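Local coordinates for integrase (PDB 6QBW), which catalyses insertion of the reverse-transcribed viral DNA into host DNA, the present chain being its catalytic core domain, at the interface of chains A and B. Sequence-based numbering; all coordinates share one arbitrary frame. Chains: chain A/B, integrase.

The interface of chains A and B. Residues chain A 48, 52, 55; chain B 123, 126, 134, 137.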
loop_
_atom_site.group_PDB
_atom_site.type_symbol
_atom_site.label_atom_id
_atom_site.label_comp_id
_atom_site.label_asym_id
_atom_site.label_seq_id
_atom_site.Cartn_x
_atom_site.Cartn_y
_atom_site.Cartn_z
ATOM N N CYS A 48 0.073 7.892 -21.259
ATOM C CA CYS A 48 -0.807 7.606 -20.130
ATOM C C CYS A 48 -0.213 6.540 -19.220
ATOM O O CYS A 48 -0.073 6.756 -18.009
ATOM C CB CYS A 48 -2.185 7.179 -20.613
ATOM S SG CYS A 48 -3.099 8.552 -21.343
ATOM N N SER A 52 1.595 6.956 -15.685
ATOM C CA SER A 52 0.953 6.153 -14.646
ATOM C C SER A 52 1.922 5.205 -13.938
ATOM O O SER A 52 1.846 5.029 -12.721
ATOM C CB SER A 52 -0.209 5.349 -15.216
ATOM O OG SER A 52 -0.838 4.620 -14.180
ATOM N N LEU A 55 4.291 7.559 -11.763
ATOM C CA LEU A 55 3.632 8.031 -10.547
ATOM C C LEU A 55 3.603 6.936 -9.492
ATOM O O LEU A 55 3.853 7.197 -8.315
ATOM C CB LEU A 55 2.200 8.489 -10.836
ATOM C CG LEU A 55 2.001 9.921 -11.317
ATOM C CD1 LEU A 55 0.600 10.097 -11.880
ATOM C CD2 LEU A 55 2.252 10.897 -10.179
ATOM N N CYS B 123 -6.351 10.746 -20.196
ATOM C CA CYS B 123 -6.556 9.310 -20.415
ATOM C C CYS B 123 -8.036 8.953 -20.276
ATOM O O CYS B 123 -8.452 8.398 -19.255
ATOM C CB CYS B 123 -5.726 8.513 -19.409
ATOM S SG CYS B 123 -4.181 9.322 -18.946
ATOM N N LEU B 126 -9.247 5.087 -19.316
ATOM C CA LEU B 126 -8.916 4.401 -18.069
ATOM C C LEU B 126 -10.004 4.655 -17.022
ATOM O O LEU B 126 -10.660 5.693 -17.064
ATOM C CB LEU B 126 -7.529 4.820 -17.547
ATOM C CG LEU B 126 -6.270 4.245 -18.239
ATOM C CD1 LEU B 126 -6.394 2.742 -18.481
ATOM C CD2 LEU B 126 -5.916 4.959 -19.543
ATOM N N LYS B 134 -3.760 8.467 -9.277
ATOM C CA LYS B 134 -2.855 9.407 -9.910
ATOM C C LYS B 134 -2.978 10.795 -9.268
ATOM O O LYS B 134 -1.972 11.449 -9.012
ATOM C CB LYS B 134 -3.105 9.455 -11.419
ATOM C CG LYS B 134 -2.733 8.160 -12.128
ATOM C CD LYS B 134 -3.164 8.130 -13.596
ATOM C CE LYS B 134 -2.113 8.754 -14.512
ATOM N NZ LYS B 134 -2.265 8.405 -15.956
ATOM N N TRP B 137 -1.483 10.578 -5.553
ATOM C CA TRP B 137 -0.030 10.463 -5.617
ATOM C C TRP B 137 0.627 11.764 -6.069
ATOM O O TRP B 137 1.719 12.096 -5.610
ATOM C CB TRP B 137 0.392 9.332 -6.562
ATOM C CG TRP B 137 -0.074 7.958 -6.161
ATOM C CD1 TRP B 137 -0.385 7.525 -4.905
ATOM C CD2 TRP B 137 -0.251 6.830 -7.029
ATOM N NE1 TRP B 137 -0.759 6.206 -4.939
ATOM C CE2 TRP B 137 -0.683 5.753 -6.230
ATOM C CE3 TRP B 137 -0.083 6.629 -8.408
ATOM C CZ2 TRP B 137 -0.957 4.486 -6.760
ATOM C CZ3 TRP B 137 -0.351 5.369 -8.939
ATOM C CH2 TRP B 137 -0.782 4.312 -8.114
#
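A:Cys48 and B:Cys123 both point SG away from their own carbonyl carbon, beside the backbone N; in B:Cys123 the torsion (chi1 -32°) lies about midway between staggered and eclipsed. B:Lys134 likewise starts with CG anti to its carbonyl carbon, runs nearly extended, then bends at chi3 (87°), which carries its tip along helix 47-61 of chain A. In retroviral integrase cores of the RNase H-like fold, helices equivalent to 47-61 and 128-142 pair in the customary dimer; this patch joins the same elements and probably belongs to such a dimer, although the whole interface departs from exact two-fold symmetry. The NZ ammonium group of B:Lys134 ends 3.4 Å from the backbone O of A:Cys48, a weak hydrogen bond. Its aliphatic stem does the packing: CD1 of A:Leu55 lies 3.8 Å from CB of B:Lys134, the two side chains crossing at about a right angle. A:Ser52 meets the lysine tip through CB, 4.0 Å from CE of B:Lys134. One turn along, B:Trp137 brings the benzo rim of its indole against the base of A:Leu55, with CE3 3.8 Å from the leucine CB. At the other end, A:Cys48 and B:Cys123 meet tip to tip, SG to SG 2.7 Å, modelled as an intermolecular disulfide but longer than a fully formed one, so partial reduction is possible. NZ of B:Lys134 also lies 3.7 Å from SG of B:Cys123, which sets the ammonium group near the sulfur.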